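Local coordinates for putative effector, AYWB SAP54-like protein ('Echinacea purpurea' witches'-broom phytoplasma, PDB 6INR) that probably acts in the plant host as a secreted phytoplasma effector that interacts with MADS transcription factors and causes the leaf-like flowers of phyllody, at residues N37-L48 / L60-I71. Numbering follows the deposited sequence.
Sequences NATKITNIDKGL and LLKLKENYKQLI
Knobs-into-holes packing in an antiparallel α-helical hairpin is exemplified here by Ile41 and Ile44 of residues 37–48 (helix 16–49), which fit holes on residues 60–71 (helix 55–84), and by Tyr67, which fits one in return. The local axes approach to 9.4 Å with their directions 157° apart, close enough to antiparallel for the seam to run along both segments. Ile44 fills the hole made by Leu60, Leu63, Lys64 and Tyr67; its CD1 end lies 3.8 Å from Leu63 CB, while the CG2 branch passes alongside Leu60. One turn away, Ile41 enters among Lys64, Tyr67, Lys68 and Ile71, setting CG1 3.6 Å from Tyr67 CB and directing CD1 at Lys68 CG and Ile71 CD1. From the other helix, Tyr67 is itself a knob, among Asn37, Lys40, Ile41 and Ile44. Lys40 CG lies over one face of the phenol in a CH-pi contact, 4.0 Å from the ring centroid and offset toward the rim; the bend at chi2 (-55°) then carries the chain on, bringing CE beside Tyr67 OH. Asn37 approaches the same ring obliquely with OD1, while its ND2 is hydrogen-bonded across the hairpin to Gln74 OE1. Toward the connecting turn, Leu48 CD2 rests 3.8 Å from Leu60 CB and its CD1 meets Leu61. Lys64, fully extended beyond CG, slips past Ile41 CG2 to form a salt bridge with Asp45 OD1, modelled so short that its exact length is doubtful. The contact is thus largely apolar interlocking, with one ion pair between the segments at its flank, probably favouring this pairing of the helices.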
loop_
_atom_site.group_PDB
_atom_site.type_symbol
_atom_site.label_atom_id
_atom_site.label_comp_id
_atom_site.label_asym_id
_atom_site.label_seq_id
_atom_site.Cartn_x
_atom_site.Cartn_y
_atom_site.Cartn_z
ATOM N N ASN A 37 3.474 -0.531 -3.941
ATOM C CA ASN A 37 2.414 0.213 -4.645
ATOM C C ASN A 37 2.951 1.583 -5.103
ATOM O O ASN A 37 2.661 2.059 -6.199
ATOM C CB ASN A 37 1.175 0.382 -3.785
ATOM C CG ASN A 37 0.331 -0.867 -3.729
ATOM O OD1 ASN A 37 0.199 -1.602 -4.710
ATOM N ND2 ASN A 37 -0.287 -1.094 -2.581
ATOM N N ALA A 38 3.800 2.152 -4.255
ATOM C CA ALA A 38 4.459 3.431 -4.531
ATOM C C ALA A 38 5.418 3.316 -5.692
ATOM O O ALA A 38 5.588 4.246 -6.475
ATOM C CB ALA A 38 5.211 3.924 -3.317
ATOM N N THR A 39 6.081 2.178 -5.758
ATOM C CA THR A 39 6.919 1.806 -6.902
ATOM C C THR A 39 6.068 1.683 -8.156
ATOM O O THR A 39 6.427 2.163 -9.214
ATOM C CB THR A 39 7.633 0.464 -6.618
ATOM O OG1 THR A 39 8.683 0.714 -5.679
ATOM C CG2 THR A 39 8.206 -0.181 -7.873
ATOM N N LYS A 40 4.945 1.016 -8.022
ATOM C CA LYS A 40 4.033 0.804 -9.151
ATOM C C LYS A 40 3.661 2.157 -9.760
ATOM O O LYS A 40 3.515 2.295 -10.965
ATOM C CB LYS A 40 2.751 0.116 -8.675
ATOM C CG LYS A 40 2.364 -1.149 -9.426
ATOM C CD LYS A 40 2.260 -0.901 -10.917
ATOM C CE LYS A 40 1.506 -2.018 -11.622
ATOM N NZ LYS A 40 1.489 -1.798 -13.093
ATOM N N ILE A 41 3.513 3.159 -8.905
ATOM C CA ILE A 41 3.035 4.473 -9.363
ATOM C C ILE A 41 4.163 5.171 -10.104
ATOM O O ILE A 41 3.975 5.694 -11.194
ATOM C CB ILE A 41 2.459 5.362 -8.235
ATOM C CG1 ILE A 41 1.042 4.915 -7.839
ATOM C CG2 ILE A 41 2.355 6.809 -8.689
ATOM C CD1 ILE A 41 0.589 5.515 -6.519
ATOM N N THR A 42 5.345 5.182 -9.512
ATOM C CA THR A 42 6.462 5.853 -10.175
ATOM C C THR A 42 6.748 5.248 -11.561
ATOM O O THR A 42 7.222 5.941 -12.476
ATOM C CB THR A 42 7.757 5.840 -9.347
ATOM O OG1 THR A 42 8.180 4.484 -9.147
ATOM C CG2 THR A 42 7.574 6.587 -8.000
ATOM N N ASN A 43 6.483 3.956 -11.725
ATOM C CA ASN A 43 6.709 3.321 -13.062
ATOM C C ASN A 43 5.593 3.658 -14.062
ATOM O O ASN A 43 5.836 3.798 -15.231
ATOM C CB ASN A 43 6.954 1.801 -12.968
ATOM C CG ASN A 43 8.265 1.470 -12.264
ATOM O OD1 ASN A 43 9.305 2.086 -12.524
ATOM N ND2 ASN A 43 8.213 0.507 -11.349
ATOM N N ILE A 44 4.366 3.732 -13.586
ATOM C CA ILE A 44 3.233 4.271 -14.390
ATOM C C ILE A 44 3.488 5.714 -14.896
ATOM O O ILE A 44 3.276 6.016 -16.061
ATOM C CB ILE A 44 1.894 4.230 -13.618
ATOM C CG1 ILE A 44 1.526 2.783 -13.284
ATOM C CG2 ILE A 44 0.776 4.878 -14.441
ATOM C CD1 ILE A 44 0.289 2.625 -12.422
ATOM N N ASP A 45 3.975 6.580 -14.018
ATOM C CA ASP A 45 4.418 7.908 -14.429
ATOM C C ASP A 45 5.371 7.844 -15.619
ATOM O O ASP A 45 5.117 8.423 -16.664
ATOM C CB ASP A 45 5.054 8.660 -13.263
ATOM C CG ASP A 45 4.013 9.162 -12.271
ATOM O OD1 ASP A 45 2.800 9.146 -12.617
ATOM O OD2 ASP A 45 4.391 9.562 -11.147
ATOM N N LYS A 46 6.478 7.145 -15.453
ATOM C CA LYS A 46 7.401 6.879 -16.585
ATOM C C LYS A 46 6.623 6.449 -17.837
ATOM O O LYS A 46 6.833 6.953 -18.944
ATOM C CB LYS A 46 8.427 5.798 -16.218
ATOM C CG LYS A 46 9.743 6.356 -15.706
ATOM C CD LYS A 46 10.468 5.375 -14.804
ATOM C CE LYS A 46 10.814 4.064 -15.485
ATOM N NZ LYS A 46 11.606 3.164 -14.593
ATOM N N GLY A 47 5.703 5.529 -17.630
ATOM C CA GLY A 47 4.919 4.955 -18.728
ATOM C C GLY A 47 4.076 6.013 -19.405
ATOM O O GLY A 47 3.762 5.908 -20.594
ATOM N N LEU A 48 3.723 7.037 -18.631
ATOM C CA LEU A 48 2.899 8.165 -19.114
ATOM C C LEU A 48 3.689 9.142 -19.991
ATOM O O LEU A 48 3.115 9.879 -20.784
ATOM C CB LEU A 48 2.268 8.933 -17.954
ATOM C CG LEU A 48 0.982 8.335 -17.378
ATOM C CD1 LEU A 48 0.635 8.977 -16.048
ATOM C CD2 LEU A 48 -0.186 8.452 -18.344
ATOM N N LEU A 60 -3.513 3.898 -17.949
ATOM C CA LEU A 60 -2.421 4.246 -17.030
ATOM C C LEU A 60 -2.878 5.221 -15.962
ATOM O O LEU A 60 -2.306 5.296 -14.887
ATOM C CB LEU A 60 -1.217 4.835 -17.760
ATOM C CG LEU A 60 -0.419 3.888 -18.654
ATOM C CD1 LEU A 60 0.830 4.621 -19.105
ATOM C CD2 LEU A 60 -0.060 2.581 -17.948
ATOM N N LEU A 61 -3.930 5.958 -16.254
ATOM C CA LEU A 61 -4.393 6.988 -15.315
ATOM C C LEU A 61 -5.382 6.405 -14.331
ATOM O O LEU A 61 -5.473 6.842 -13.198
ATOM C CB LEU A 61 -5.003 8.169 -16.058
ATOM C CG LEU A 61 -3.950 9.050 -16.762
ATOM C CD1 LEU A 61 -4.620 9.990 -17.769
ATOM C CD2 LEU A 61 -3.079 9.814 -15.758
ATOM N N LYS A 62 -6.129 5.417 -14.801
ATOM C CA LYS A 62 -7.064 4.652 -13.955
ATOM C C LYS A 62 -6.305 3.798 -12.928
ATOM O O LYS A 62 -6.647 3.773 -11.747
ATOM C CB LYS A 62 -7.982 3.754 -14.791
ATOM C CG LYS A 62 -8.540 4.432 -16.036
ATOM C CD LYS A 62 -9.917 3.911 -16.466
ATOM C CE LYS A 62 -10.559 4.725 -17.599
ATOM N NZ LYS A 62 -10.624 6.198 -17.349
ATOM N N LEU A 63 -5.272 3.111 -13.413
ATOM C CA LEU A 63 -4.365 2.317 -12.563
ATOM C C LEU A 63 -3.748 3.192 -11.507
ATOM O O LEU A 63 -3.716 2.857 -10.331
ATOM C CB LEU A 63 -3.223 1.681 -13.366
ATOM C CG LEU A 63 -3.507 0.443 -14.218
ATOM C CD1 LEU A 63 -2.222 -0.018 -14.894
ATOM C CD2 LEU A 63 -4.109 -0.670 -13.381
ATOM N N LYS A 64 -3.261 4.339 -11.943
ATOM C CA LYS A 64 -2.562 5.227 -11.027
ATOM C C LYS A 64 -3.513 5.608 -9.899
ATOM O O LYS A 64 -3.121 5.758 -8.737
ATOM C CB LYS A 64 -2.023 6.462 -11.741
ATOM C CG LYS A 64 -1.244 7.379 -10.803
ATOM C CD LYS A 64 -0.590 8.511 -11.548
ATOM C CE LYS A 64 0.071 9.464 -10.578
ATOM N NZ LYS A 64 1.078 10.327 -11.257
ATOM N N GLU A 65 -4.786 5.708 -10.255
ATOM C CA GLU A 65 -5.811 6.133 -9.298
ATOM C C GLU A 65 -6.087 5.010 -8.316
ATOM O O GLU A 65 -6.145 5.220 -7.105
ATOM C CB GLU A 65 -7.095 6.602 -9.999
ATOM C CG GLU A 65 -6.930 7.954 -10.693
ATOM C CD GLU A 65 -6.306 9.027 -9.798
ATOM O OE1 GLU A 65 -6.870 9.297 -8.709
ATOM O OE2 GLU A 65 -5.246 9.589 -10.174
ATOM N N ASN A 66 -6.190 3.803 -8.853
ATOM C CA ASN A 66 -6.371 2.602 -8.017
ATOM C C ASN A 66 -5.256 2.423 -6.986
ATOM O O ASN A 66 -5.511 2.133 -5.814
ATOM C CB ASN A 66 -6.463 1.362 -8.869
ATOM C CG ASN A 66 -7.733 1.305 -9.702
ATOM O OD1 ASN A 66 -8.844 1.431 -9.196
ATOM N ND2 ASN A 66 -7.565 1.044 -10.984
ATOM N N TYR A 67 -4.027 2.618 -7.431
ATOM C CA TYR A 67 -2.856 2.504 -6.544
ATOM C C TYR A 67 -2.782 3.573 -5.486
ATOM O O TYR A 67 -2.315 3.334 -4.387
ATOM C CB TYR A 67 -1.547 2.410 -7.331
ATOM C CG TYR A 67 -1.429 1.018 -7.912
ATOM C CD1 TYR A 67 -1.430 -0.105 -7.073
ATOM C CD2 TYR A 67 -1.406 0.807 -9.272
ATOM C CE1 TYR A 67 -1.387 -1.386 -7.578
ATOM C CE2 TYR A 67 -1.358 -0.471 -9.787
ATOM C CZ TYR A 67 -1.354 -1.565 -8.940
ATOM O OH TYR A 67 -1.300 -2.848 -9.460
ATOM N N LYS A 68 -3.257 4.756 -5.799
ATOM C CA LYS A 68 -3.251 5.837 -4.800
ATOM C C LYS A 68 -4.302 5.541 -3.738
ATOM O O LYS A 68 -4.086 5.775 -2.560
ATOM C CB LYS A 68 -3.492 7.216 -5.437
ATOM C CG LYS A 68 -2.320 7.742 -6.271
ATOM C CD LYS A 68 -2.811 8.685 -7.369
ATOM C CE LYS A 68 -2.957 10.109 -6.853
ATOM N NZ LYS A 68 -3.570 10.989 -7.887
ATOM N N GLN A 69 -5.437 5.013 -4.170
ATOM C CA GLN A 69 -6.529 4.657 -3.234
ATOM C C GLN A 69 -6.113 3.501 -2.347
ATOM O O GLN A 69 -6.383 3.472 -1.165
ATOM C CB GLN A 69 -7.806 4.314 -3.977
ATOM C CG GLN A 69 -8.168 5.396 -4.969
ATOM C CD GLN A 69 -9.293 5.023 -5.911
ATOM O OE1 GLN A 69 -9.379 3.881 -6.395
ATOM N NE2 GLN A 69 -10.161 6.004 -6.204
ATOM N N LEU A 70 -5.439 2.552 -2.973
ATOM C CA LEU A 70 -4.863 1.387 -2.293
ATOM C C LEU A 70 -3.893 1.870 -1.236
ATOM O O LEU A 70 -3.957 1.462 -0.088
ATOM C CB LEU A 70 -4.146 0.502 -3.321
ATOM C CG LEU A 70 -4.103 -1.006 -3.188
ATOM C CD1 LEU A 70 -5.446 -1.684 -3.368
ATOM C CD2 LEU A 70 -3.168 -1.502 -4.258
ATOM N N ILE A 71 -3.008 2.773 -1.620
ATOM C CA ILE A 71 -1.997 3.265 -0.682
ATOM C C ILE A 71 -2.711 3.979 0.452
ATOM O O ILE A 71 -2.270 3.990 1.605
ATOM C CB ILE A 71 -0.979 4.239 -1.318
ATOM C CG1 ILE A 71 -0.037 3.495 -2.266
ATOM C CG2 ILE A 71 -0.158 4.951 -0.231
ATOM C CD1 ILE A 71 1.137 4.320 -2.756
#